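Local coordinates for protein MAR1 Ribonuclease (Caenorhabditis elegans, PDB 2B34) that probably acts as a hydrolase of the isochorismatase family and is described as a ribonuclease, at residues Thr164-Val169 against Lys182-Ser187; Cys20-Lys25 against Glu35-Ser40; Val104-Ile109 against Leu116-Asp121; Pro53-Glu58 against Pro92-Thr97. All blocks are in the same frame, centred on the assembly; numbering follows the deposited sequence.

Contact 1: residues Thr164-Val169 against Lys182-Ser187; sequences TILGLV and KLILTS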
loop_
_atom_site.group_PDB
_atom_site.type_symbol
_atom_site.label_atom_id
_atom_site.label_comp_id
_atom_site.label_asym_id
_atom_site.label_seq_id
_atom_site.Cartn_x
_atom_site.Cartn_y
_atom_site.Cartn_z
ATOM N N THR A 164 8.633 15.051 10.259
ATOM C CA THR A 164 9.384 14.692 11.465
ATOM C C THR A 164 9.810 15.916 12.287
ATOM O O THR A 164 9.592 15.944 13.502
ATOM C CB THR A 164 10.599 13.791 11.133
ATOM O OG1 THR A 164 10.152 12.645 10.402
ATOM C CG2 THR A 164 11.306 13.314 12.397
ATOM N N ILE A 165 10.395 16.919 11.628
ATOM C CA ILE A 165 10.908 18.119 12.311
ATOM C C ILE A 165 9.786 18.836 13.061
ATOM O O ILE A 165 9.927 19.168 14.241
ATOM C CB ILE A 165 11.565 19.141 11.325
ATOM C CG1 ILE A 165 12.588 18.486 10.385
ATOM C CG2 ILE A 165 12.185 20.316 12.084
ATOM C CD1 ILE A 165 13.705 17.738 11.047
ATOM N N LEU A 166 8.677 19.058 12.360
ATOM C CA LEU A 166 7.516 19.749 12.907
ATOM C C LEU A 166 6.743 18.886 13.896
ATOM O O LEU A 166 6.108 19.410 14.811
ATOM C CB LEU A 166 6.601 20.231 11.779
ATOM C CG LEU A 166 7.122 21.419 10.963
ATOM C CD1 LEU A 166 6.239 21.675 9.768
ATOM C CD2 LEU A 166 7.229 22.677 11.831
ATOM N N GLY A 167 6.789 17.570 13.698
ATOM C CA GLY A 167 6.194 16.617 14.633
ATOM C C GLY A 167 6.901 16.619 15.979
ATOM O O GLY A 167 6.265 16.457 17.019
ATOM N N LEU A 168 8.217 16.812 15.956
ATOM C CA LEU A 168 9.014 16.878 17.181
ATOM C C LEU A 168 8.670 18.084 18.062
ATOM O O LEU A 168 8.698 17.977 19.289
ATOM C CB LEU A 168 10.517 16.857 16.865
ATOM C CG LEU A 168 11.129 15.517 16.432
ATOM C CD1 LEU A 168 12.427 15.736 15.644
ATOM C CD2 LEU A 168 11.361 14.587 17.629
ATOM N N VAL A 169 8.338 19.220 17.443
ATOM C CA VAL A 169 8.058 20.450 18.206
ATOM C C VAL A 169 6.590 20.618 18.638
ATOM O O VAL A 169 6.303 21.300 19.621
ATOM C CB VAL A 169 8.596 21.739 17.507
ATOM C CG1 VAL A 169 10.121 21.753 17.510
ATOM C CG2 VAL A 169 8.044 21.889 16.085
ATOM N N LYS A 182 13.732 27.429 10.164
ATOM C CA LYS A 182 14.758 27.821 9.187
ATOM C C LYS A 182 15.169 26.651 8.302
ATOM O O LYS A 182 15.395 26.825 7.105
ATOM C CB LYS A 182 16.010 28.385 9.887
ATOM C CG LYS A 182 15.781 29.607 10.778
ATOM C CD LYS A 182 15.487 30.870 9.982
ATOM C CE LYS A 182 15.189 32.046 10.909
ATOM N NZ LYS A 182 14.690 33.237 10.156
ATOM N N LEU A 183 15.253 25.464 8.900
ATOM C CA LEU A 183 15.664 24.243 8.200
ATOM C C LEU A 183 14.637 23.767 7.172
ATOM O O LEU A 183 14.985 23.040 6.238
ATOM C CB LEU A 183 15.945 23.109 9.197
ATOM C CG LEU A 183 16.693 23.403 10.504
ATOM C CD1 LEU A 183 16.635 22.195 11.424
ATOM C CD2 LEU A 183 18.143 23.830 10.253
ATOM N N ILE A 184 13.381 24.177 7.351
ATOM C CA ILE A 184 12.277 23.725 6.494
ATOM C C ILE A 184 11.616 24.851 5.684
ATOM O O ILE A 184 10.494 24.691 5.183
ATOM C CB ILE A 184 11.193 22.955 7.300
ATOM C CG1 ILE A 184 10.587 23.847 8.392
ATOM C CG2 ILE A 184 11.765 21.657 7.889
ATOM C CD1 ILE A 184 9.115 23.650 8.586
ATOM N N LEU A 185 12.318 25.978 5.543
ATOM C CA LEU A 185 11.804 27.129 4.793
ATOM C C LEU A 185 11.484 26.765 3.346
ATOM O O LEU A 185 10.451 27.164 2.809
ATOM C CB LEU A 185 12.793 28.299 4.847
ATOM C CG LEU A 185 12.348 29.643 4.262
ATOM C CD1 LEU A 185 11.328 30.323 5.168
ATOM C CD2 LEU A 185 13.557 30.547 4.040
ATOM N N THR A 186 12.380 26.010 2.722
ATOM C CA THR A 186 12.119 25.427 1.417
ATOM C C THR A 186 11.808 23.942 1.601
ATOM O O THR A 186 12.310 23.307 2.535
ATOM C CB THR A 186 13.316 25.610 0.446
ATOM O OG1 THR A 186 14.434 24.840 0.903
ATOM C CG2 THR A 186 13.720 27.083 0.353
ATOM N N SER A 187 10.968 23.398 0.722
ATOM C CA SER A 187 10.651 21.972 0.742
ATOM C C SER A 187 11.901 21.143 0.473
ATOM O O SER A 187 12.734 21.514 -0.357
ATOM C CB SER A 187 9.575 21.638 -0.298
ATOM O OG SER A 187 8.359 22.301 -0.006
#
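Ile184 lays its terminal methyl over the branch point of Leu166. CD1 of Ile184 lies 3.7 Å from Leu166 CD1 and 3.9 Å from Leu166 CD2, with Leu166 CG between them at 3.8 Å, so that a single methyl meets the whole fork at nearly equal distances. The other branch of Ile184 serves a second residue: its CG2 approaches CG1 of Ile165 at 4.1 Å, the two side chains running past one another in opposite directions. The division of labour follows from the torsions of Ile184. CG1 stands between the backbone N and the carbonyl carbon (chi1 60°), which sends one arm to Leu166 while CG2 is left for Ile165; the second torsion, at 142°, departs from a staggered value. No hydrogen bond crosses the contact, and all three touching residues are buried, as expected of a purely apolar seam in which fit of shape does the work. The backbones remain well separated, Ile165 CA and Ile184 CA being 8.2 Å apart. Arg139 of the second subunit donates hydrogen bonds to the carbonyl oxygens of Ile184 and Leu185, and Leu166 also packs on Val113 of that subunit, which places the seam beside a subunit interface. Within the chain, helix 161-169 lies against the end of helix 177-183 and the loop that follows it. Ile165 reaches Ala46 of helix 33-49 as well as Val180, and Thr164 and Leu168 turn to Ile105 of strand 103-109, so helix 161-169 packs at once on the sheet, on helix 33-49 and on helix 177-183.

Contact 2: residues Cys20-Lys25 against Glu35-Ser40; sequences CDLQEK and EIITTS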
loop_
_atom_site.group_PDB
_atom_site.type_symbol
_atom_site.label_atom_id
_atom_site.label_comp_id
_atom_site.label_asym_id
_atom_site.label_seq_id
_atom_site.Cartn_x
_atom_site.Cartn_y
_atom_site.Cartn_z
ATOM N N CYS A 20 22.858 6.227 9.138
ATOM C CA CYS A 20 23.597 5.027 8.736
ATOM C C CYS A 20 24.308 5.087 7.393
ATOM O O CYS A 20 23.693 5.281 6.331
ATOM C CB CYS A 20 22.816 3.712 8.982
ATOM S SG CYS A 20 22.266 2.695 7.611
ATOM N N ASP A 21 25.629 4.985 7.492
ATOM C CA ASP A 21 26.497 4.650 6.375
ATOM C C ASP A 21 26.451 5.640 5.204
ATOM O O ASP A 21 26.673 5.262 4.054
ATOM C CB ASP A 21 26.223 3.200 5.926
ATOM C CG ASP A 21 26.427 2.186 7.057
ATOM O OD1 ASP A 21 26.893 2.581 8.149
ATOM O OD2 ASP A 21 26.114 0.992 6.867
ATOM N N LEU A 22 26.189 6.909 5.508
ATOM C CA LEU A 22 26.209 7.956 4.492
ATOM C C LEU A 22 27.641 8.418 4.218
ATOM O O LEU A 22 28.061 9.502 4.633
ATOM C CB LEU A 22 25.291 9.119 4.883
ATOM C CG LEU A 22 23.800 8.871 4.621
ATOM C CD1 LEU A 22 22.940 9.934 5.287
ATOM C CD2 LEU A 22 23.498 8.795 3.133
ATOM N N GLN A 23 28.376 7.571 3.504
ATOM C CA GLN A 23 29.810 7.746 3.320
ATOM C C GLN A 23 30.199 8.122 1.899
ATOM O O GLN A 23 29.433 7.939 0.953
ATOM C CB GLN A 23 30.562 6.484 3.736
ATOM C CG GLN A 23 30.386 6.113 5.194
ATOM C CD GLN A 23 30.513 4.630 5.412
ATOM O OE1 GLN A 23 31.606 4.068 5.366
ATOM N NE2 GLN A 23 29.390 3.982 5.648
ATOM N N GLU A 24 31.424 8.625 1.786
ATOM C CA GLU A 24 31.966 9.221 0.572
ATOM C C GLU A 24 31.904 8.349 -0.684
ATOM O O GLU A 24 31.442 8.810 -1.724
ATOM C CB GLU A 24 33.392 9.709 0.845
ATOM C CG GLU A 24 33.436 10.931 1.772
ATOM C CD GLU A 24 34.795 11.166 2.419
ATOM O OE1 GLU A 24 35.561 10.194 2.618
ATOM O OE2 GLU A 24 35.086 12.334 2.750
ATOM N N LYS A 25 32.337 7.096 -0.578
ATOM C CA LYS A 25 32.415 6.193 -1.734
ATOM C C LYS A 25 31.062 5.758 -2.312
ATOM O O LYS A 25 31.013 5.101 -3.349
ATOM C CB LYS A 25 33.255 4.959 -1.392
ATOM C CG LYS A 25 34.762 5.185 -1.409
ATOM C CD LYS A 25 35.309 5.152 -2.835
ATOM C CE LYS A 25 36.649 4.418 -2.911
ATOM N NZ LYS A 25 36.482 2.930 -2.829
ATOM N N GLU A 35 20.506 14.858 -2.875
ATOM C CA GLU A 35 19.241 15.240 -2.231
ATOM C C GLU A 35 19.155 14.692 -0.808
ATOM O O GLU A 35 18.801 15.402 0.137
ATOM C CB GLU A 35 18.051 14.719 -3.051
ATOM C CG GLU A 35 17.816 15.427 -4.383
ATOM C CD GLU A 35 18.553 14.803 -5.562
ATOM O OE1 GLU A 35 19.600 14.156 -5.371
ATOM O OE2 GLU A 35 18.083 14.974 -6.704
ATOM N N ILE A 36 19.493 13.417 -0.684
ATOM C CA ILE A 36 19.469 12.674 0.568
ATOM C C ILE A 36 20.460 13.236 1.596
ATOM O O ILE A 36 20.170 13.253 2.794
ATOM C CB ILE A 36 19.695 11.154 0.276
ATOM C CG1 ILE A 36 18.363 10.402 0.285
ATOM C CG2 ILE A 36 20.685 10.511 1.229
ATOM C CD1 ILE A 36 17.485 10.671 -0.909
ATOM N N ILE A 37 21.608 13.708 1.116
ATOM C CA ILE A 37 22.591 14.390 1.964
ATOM C C ILE A 37 22.023 15.707 2.493
ATOM O O ILE A 37 22.061 15.960 3.697
ATOM C CB ILE A 37 23.933 14.649 1.213
ATOM C CG1 ILE A 37 24.653 13.329 0.883
ATOM C CG2 ILE A 37 24.834 15.641 1.993
ATOM C CD1 ILE A 37 24.846 12.354 2.060
ATOM N N THR A 38 21.489 16.532 1.590
ATOM C CA THR A 38 20.843 17.786 1.979
ATOM C C THR A 38 19.762 17.554 3.036
ATOM O O THR A 38 19.704 18.260 4.044
ATOM C CB THR A 38 20.240 18.527 0.755
ATOM O OG1 THR A 38 21.291 18.869 -0.152
ATOM C CG2 THR A 38 19.531 19.804 1.178
ATOM N N THR A 39 18.919 16.554 2.802
ATOM C CA THR A 39 17.800 16.266 3.696
ATOM C C THR A 39 18.265 15.614 5.005
ATOM O O THR A 39 17.751 15.947 6.072
ATOM C CB THR A 39 16.725 15.422 2.983
ATOM O OG1 THR A 39 16.333 16.094 1.784
ATOM C CG2 THR A 39 15.499 15.247 3.857
ATOM N N SER A 40 19.239 14.706 4.924
ATOM C CA SER A 40 19.849 14.136 6.133
ATOM C C SER A 40 20.498 15.224 6.994
ATOM O O SER A 40 20.439 15.156 8.218
ATOM C CB SER A 40 20.864 13.035 5.799
ATOM O OG SER A 40 20.236 11.932 5.156
#
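Ser40 grips the carbonyl oxygen of Ile36 twice, and both residues lie against Leu22. Ser40 N makes the helical bond, and Ser40 OG adds a second at 2.7 Å from Ile36 O. The hydroxyl is bent away from the direct line, with an angle of 147° at the oxygen, and is tilted 33° from the carbonyl plane; the two donors approach from opposite faces of that plane. The torsion of Ser40 explains the reach: OG is turned away from its own carbonyl carbon (chi1 -63°) and back along the helix. Leu22 then places CD1 3.4 Å from Ser40 OG and 3.8 Å from Ser40 CB. Its other methyl works on the neighbouring turn, with CD2 at 3.8 Å from Ile36 CG2 and 4.0 Å from Ile37 CD1. Leu22 crosses Ile36 at about a right angle but runs past Ile37 in the opposite sense, so its fork straddles three residues of helix 33-49. Leu22 is the centre of an inverse gamma turn, closed by a weak bond from Gln23 N to Asp21 O, and its side chain points to the helix. Leu71 of helix 69-74 touches Leu22, Ile37 and Ser40 and adds to the apolar surroundings. Asp21, the first residue of the turn, forms a salt bridge with Lys84, and Cys20 just before it a disulfide with Cys114. Because the proton of Ser40 is spent on Ile36 O, the serine can face a leucine methyl as part of a non-polar surface; between residues 20-25 and 35-40 no hydrogen bond forms, and the contact rests on van der Waals packing.

Contact 3: residues Val104-Ile109 against Leu116-Asp121; sequences VILVGI and LQTTYD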
loop_
_atom_site.group_PDB
_atom_site.type_symbol
_atom_site.label_atom_id
_atom_site.label_comp_id
_atom_site.label_asym_id
_atom_site.label_seq_id
_atom_site.Cartn_x
_atom_site.Cartn_y
_atom_site.Cartn_z
ATOM N N VAL A 104 13.327 5.725 17.259
ATOM C CA VAL A 104 14.500 5.990 16.433
ATOM C C VAL A 104 14.084 6.596 15.094
ATOM O O VAL A 104 13.257 6.044 14.372
ATOM C CB VAL A 104 15.393 4.735 16.218
ATOM C CG1 VAL A 104 16.489 5.011 15.189
ATOM C CG2 VAL A 104 16.022 4.285 17.528
ATOM N N ILE A 105 14.662 7.752 14.796
ATOM C CA ILE A 105 14.514 8.400 13.505
ATOM C C ILE A 105 15.696 7.938 12.660
ATOM O O ILE A 105 16.849 8.055 13.078
ATOM C CB ILE A 105 14.489 9.938 13.655
ATOM C CG1 ILE A 105 13.407 10.353 14.666
ATOM C CG2 ILE A 105 14.288 10.613 12.293
ATOM C CD1 ILE A 105 13.518 11.783 15.178
ATOM N N LEU A 106 15.404 7.388 11.485
ATOM C CA LEU A 106 16.430 6.735 10.680
ATOM C C LEU A 106 16.617 7.385 9.311
ATOM O O LEU A 106 15.663 7.529 8.539
ATOM C CB LEU A 106 16.118 5.235 10.540
ATOM C CG LEU A 106 17.092 4.250 9.880
ATOM C CD1 LEU A 106 18.527 4.380 10.392
ATOM C CD2 LEU A 106 16.593 2.828 10.098
ATOM N N VAL A 107 17.855 7.794 9.040
ATOM C CA VAL A 107 18.261 8.277 7.722
ATOM C C VAL A 107 19.458 7.462 7.231
ATOM O O VAL A 107 20.140 6.811 8.023
ATOM C CB VAL A 107 18.606 9.800 7.715
ATOM C CG1 VAL A 107 17.423 10.630 8.196
ATOM C CG2 VAL A 107 19.861 10.107 8.549
ATOM N N GLY A 108 19.711 7.486 5.926
ATOM C CA GLY A 108 20.900 6.829 5.407
ATOM C C GLY A 108 20.652 5.822 4.314
ATOM O O GLY A 108 19.563 5.780 3.730
ATOM N N ILE A 109 21.662 4.998 4.040
ATOM C CA ILE A 109 21.690 4.270 2.774
ATOM C C ILE A 109 21.914 2.777 2.794
ATOM O O ILE A 109 22.359 2.203 3.792
ATOM C CB ILE A 109 22.643 4.899 1.737
ATOM C CG1 ILE A 109 24.008 5.192 2.364
ATOM C CG2 ILE A 109 21.983 6.125 1.085
ATOM C CD1 ILE A 109 25.055 5.547 1.368
ATOM N N LEU A 116 17.094 -1.285 6.278
ATOM C CA LEU A 116 16.119 -2.351 6.503
ATOM C C LEU A 116 16.522 -3.259 7.666
ATOM O O LEU A 116 15.709 -3.527 8.550
ATOM C CB LEU A 116 15.892 -3.178 5.229
ATOM C CG LEU A 116 14.859 -4.315 5.302
ATOM C CD1 LEU A 116 13.485 -3.792 5.730
ATOM C CD2 LEU A 116 14.767 -5.063 3.972
ATOM N N GLN A 117 17.767 -3.731 7.659
ATOM C CA GLN A 117 18.270 -4.599 8.731
ATOM C C GLN A 117 18.284 -3.886 10.082
ATOM O O GLN A 117 17.926 -4.480 11.102
ATOM C CB GLN A 117 19.662 -5.155 8.406
ATOM C CG GLN A 117 19.725 -6.105 7.199
ATOM C CD GLN A 117 18.742 -7.265 7.281
ATOM O OE1 GLN A 117 18.512 -7.834 8.351
ATOM N NE2 GLN A 117 18.162 -7.622 6.145
ATOM N N THR A 118 18.690 -2.619 10.084
ATOM C CA THR A 118 18.631 -1.795 11.298
ATOM C C THR A 118 17.191 -1.691 11.783
ATOM O O THR A 118 16.916 -1.923 12.960
ATOM C CB THR A 118 19.235 -0.383 11.079
ATOM O OG1 THR A 118 20.608 -0.505 10.698
ATOM C CG2 THR A 118 19.147 0.465 12.346
ATOM N N THR A 119 16.289 -1.354 10.860
ATOM C CA THR A 119 14.849 -1.241 11.128
ATOM C C THR A 119 14.286 -2.494 11.810
ATOM O O THR A 119 13.617 -2.389 12.840
ATOM C CB THR A 119 14.063 -0.919 9.822
ATOM O OG1 THR A 119 14.390 0.407 9.384
ATOM C CG2 THR A 119 12.554 -1.020 10.029
ATOM N N TYR A 120 14.569 -3.666 11.241
ATOM C CA TYR A 120 14.128 -4.944 11.815
ATOM C C TYR A 120 14.679 -5.178 13.219
ATOM O O TYR A 120 13.938 -5.567 14.126
ATOM C CB TYR A 120 14.543 -6.122 10.929
ATOM C CG TYR A 120 13.753 -6.327 9.654
ATOM C CD1 TYR A 120 12.552 -5.644 9.411
ATOM C CD2 TYR A 120 14.195 -7.247 8.696
ATOM C CE1 TYR A 120 11.832 -5.858 8.230
ATOM C CE2 TYR A 120 13.484 -7.468 7.524
ATOM C CZ TYR A 120 12.305 -6.777 7.297
ATOM O OH TYR A 120 11.609 -7.013 6.129
ATOM N N ASP A 121 15.982 -4.951 13.385
ATOM C CA ASP A 121 16.644 -5.086 14.684
ATOM C C ASP A 121 16.053 -4.143 15.732
ATOM O O ASP A 121 15.844 -4.536 16.879
ATOM C CB ASP A 121 18.151 -4.840 14.550
ATOM C CG ASP A 121 18.912 -6.063 14.072
ATOM O OD1 ASP A 121 18.289 -7.111 13.792
ATOM O OD2 ASP A 121 20.150 -5.978 13.983
#
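Strand 104-109 packs against helix 116-121 with its closest backbone approach at Leu106 and Thr119, whose CA atoms are 8.1 Å apart. Leu106 spans that gap with one methyl. Its CD2 lies 3.4 Å from Thr119 OG1 and 4.1 Å from Thr118 CG2, entering between two consecutive threonines on the helix. The leucine owes its reach to an extended first torsion, with CG opposite the backbone N (chi1 -173°). Both threonine hydroxyls lie beside their backbone N and are bonded beyond the contact: Thr118 OG1 to Cys114 O in the helix and to Met89 N outside it, Thr119 OG1 to Val115 O. A methyl can therefore rest against Thr119 OG1 without depriving a polar atom of its partner. Residues on the other side of the strand, Ile105 and Val107, meet Leu43 of helix 33-49, so the sheet is covered on both faces. Asp121, further along the helix, bonds Ser88 and forms a salt bridge with Arg9 of the third subunit. Strand 103-109, helix 114-124 and strand 128-137 form a beta-alpha-beta crossover in a parallel sheet, the repeating theme of the three-layer alpha/beta/alpha fold of the isochorismatase family.

Contact 4: residues Pro53-Glu58 against Pro92-Thr97; sequences PTIVTE and PPTEDT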
loop_
_atom_site.group_PDB
_atom_site.type_symbol
_atom_site.label_atom_id
_atom_site.label_comp_id
_atom_site.label_asym_id
_atom_site.label_seq_id
_atom_site.Cartn_x
_atom_site.Cartn_y
_atom_site.Cartn_z
ATOM N N PRO A 53 19.737 12.848 20.951
ATOM C CA PRO A 53 20.919 12.007 20.795
ATOM C C PRO A 53 21.060 11.520 19.357
ATOM O O PRO A 53 20.092 11.030 18.768
ATOM C CB PRO A 53 20.636 10.828 21.730
ATOM C CG PRO A 53 19.703 11.368 22.736
ATOM C CD PRO A 53 18.852 12.353 22.020
ATOM N N THR A 54 22.253 11.691 18.796
ATOM C CA THR A 54 22.548 11.266 17.431
ATOM C C THR A 54 23.610 10.173 17.452
ATOM O O THR A 54 24.582 10.256 18.207
ATOM C CB THR A 54 23.020 12.454 16.556
ATOM O OG1 THR A 54 22.032 13.493 16.586
ATOM C CG2 THR A 54 23.239 12.022 15.106
ATOM N N ILE A 55 23.402 9.151 16.622
ATOM C CA ILE A 55 24.342 8.048 16.443
ATOM C C ILE A 55 24.657 7.912 14.952
ATOM O O ILE A 55 23.757 7.908 14.118
ATOM C CB ILE A 55 23.757 6.697 16.974
ATOM C CG1 ILE A 55 23.372 6.788 18.463
ATOM C CG2 ILE A 55 24.716 5.525 16.694
ATOM C CD1 ILE A 55 24.547 6.702 19.455
ATOM N N VAL A 56 25.942 7.800 14.628
ATOM C CA VAL A 56 26.388 7.634 13.248
ATOM C C VAL A 56 27.167 6.325 13.119
ATOM O O VAL A 56 28.035 6.031 13.942
ATOM C CB VAL A 56 27.284 8.819 12.782
ATOM C CG1 VAL A 56 27.637 8.698 11.297
ATOM C CG2 VAL A 56 26.609 10.159 13.052
ATOM N N THR A 57 26.841 5.536 12.096
ATOM C CA THR A 57 27.651 4.366 11.753
ATOM C C THR A 57 28.320 4.538 10.398
ATOM O O THR A 57 27.790 5.215 9.510
ATOM C CB THR A 57 26.843 3.039 11.739
ATOM O OG1 THR A 57 25.780 3.119 10.776
ATOM C CG2 THR A 57 26.286 2.715 13.128
ATOM N N GLU A 58 29.485 3.913 10.252
ATOM C CA GLU A 58 30.178 3.838 8.971
ATOM C C GLU A 58 30.507 2.378 8.656
ATOM O O GLU A 58 31.118 1.681 9.471
ATOM C CB GLU A 58 31.448 4.696 8.987
ATOM C CG GLU A 58 31.203 6.153 9.371
ATOM C CD GLU A 58 32.463 6.999 9.393
ATOM O OE1 GLU A 58 33.566 6.436 9.537
ATOM O OE2 GLU A 58 32.341 8.239 9.273
ATOM N N PRO A 92 26.712 -3.595 19.714
ATOM C CA PRO A 92 26.883 -3.357 21.159
ATOM C C PRO A 92 27.029 -1.886 21.619
ATOM O O PRO A 92 26.341 -1.496 22.562
ATOM C CB PRO A 92 28.115 -4.198 21.505
ATOM C CG PRO A 92 28.001 -5.361 20.578
ATOM C CD PRO A 92 27.443 -4.804 19.281
ATOM N N PRO A 93 27.902 -1.078 20.968
ATOM C CA PRO A 93 28.042 0.339 21.348
ATOM C C PRO A 93 26.767 1.198 21.291
ATOM O O PRO A 93 26.743 2.285 21.871
ATOM C CB PRO A 93 29.052 0.869 20.327
ATOM C CG PRO A 93 29.834 -0.314 19.924
ATOM C CD PRO A 93 28.833 -1.420 19.876
ATOM N N THR A 94 25.732 0.733 20.593
ATOM C CA THR A 94 24.489 1.508 20.469
ATOM C C THR A 94 23.430 1.105 21.494
ATOM O O THR A 94 22.377 1.738 21.586
ATOM C CB THR A 94 23.873 1.413 19.041
ATOM O OG1 THR A 94 23.497 0.060 18.760
ATOM C CG2 THR A 94 24.856 1.907 17.986
ATOM N N GLU A 95 23.710 0.056 22.263
ATOM C CA GLU A 95 22.730 -0.507 23.197
ATOM C C GLU A 95 22.286 0.468 24.296
ATOM O O GLU A 95 21.087 0.629 24.528
ATOM C CB GLU A 95 23.231 -1.843 23.772
ATOM C CG GLU A 95 23.301 -2.960 22.713
ATOM C CD GLU A 95 23.896 -4.268 23.221
ATOM O OE1 GLU A 95 24.311 -4.341 24.402
ATOM O OE2 GLU A 95 23.949 -5.234 22.428
ATOM N N ASP A 96 23.246 1.132 24.941
ATOM C CA ASP A 96 22.951 2.097 26.008
ATOM C C ASP A 96 22.095 3.280 25.539
ATOM O O ASP A 96 21.228 3.752 26.278
ATOM C CB ASP A 96 24.242 2.603 26.664
ATOM C CG ASP A 96 24.806 1.628 27.693
ATOM O OD1 ASP A 96 24.130 0.631 28.033
ATOM O OD2 ASP A 96 25.934 1.867 28.170
ATOM N N THR A 97 22.349 3.753 24.318
ATOM C CA THR A 97 21.526 4.793 23.688
ATOM C C THR A 97 20.085 4.308 23.510
ATOM O O THR A 97 19.136 5.030 23.827
ATOM C CB THR A 97 22.104 5.217 22.307
ATOM O OG1 THR A 97 23.440 5.700 22.472
ATOM C CG2 THR A 97 21.255 6.314 21.657
#
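No flat group takes part where Ile55 meets Thr94 and Thr97; branched aliphatic ends do the touching. The ethyl arm of Ile55 points at Thr97, the two side chains reaching toward each other tip to tip. CD1 of Ile55 comes to 3.4 Å from Thr97 OG1 and 4.0 Å from Thr97 CG2, while Ile55 CG1 lies 3.9 Å from the same Thr97 CG2. The other branch meets the earlier threonine: Ile55 CG2 touches Thr94 CG2 at 3.8 Å. One isoleucine thus serves two threonines three residues apart, each branch with its own partner. Thr94 can offer a methyl because its hydroxyl is turned elsewhere. With chi1 at 63°, OG1 sits between the backbone N and the carbonyl carbon and bonds to Ile91 O, with a weak second bond to Met89 O, while CG2 is left facing the strand. The turn leading into the helix is itself held by Glu95 N bonding to Pro92 O. The backbones are nearest at Ile55 CA and Thr94 CA, 7.7 Å apart, and no hydrogen bond joins the two segments. Ile55 also touches Phe18 of strand 15-20, and Pro93 packs on Phe82 of strand 81-84, so segment 92-97 spans more than one strand. Here a short helix, 95-98, covers strand 54-59 just before the chain enters strand 103-109, an arrangement that belongs to the parallel, helix-flanked sheet of an alpha/beta/alpha fold.

In the fold
Contacts 2, 4, 3 and 1 close in that order along the chain, one after another. Contacts 3 and 4 lie on one parallel sheet, their centres about 12 Å apart, and contact 2 joins both: Cys20 pairs with strand 103-109, and Asp21 bonds to Thr57 of strand 54-59. Contact 1 is the outlier, its centre about 24 Å from that of contact 4, yet Thr164 and Leu168 still pack on Ile105 of contact 3. Contacts 2 and 3 meet near the strand ends where Asp21, Lys84 and Cys114 gather, consistent with the Asp-Lys-Cys site of isochorismatase-family enzymes, although Cys114 is here disulfide-bonded to Cys20, whereas contact 1 borders a subunit interface of the four-chain assembly.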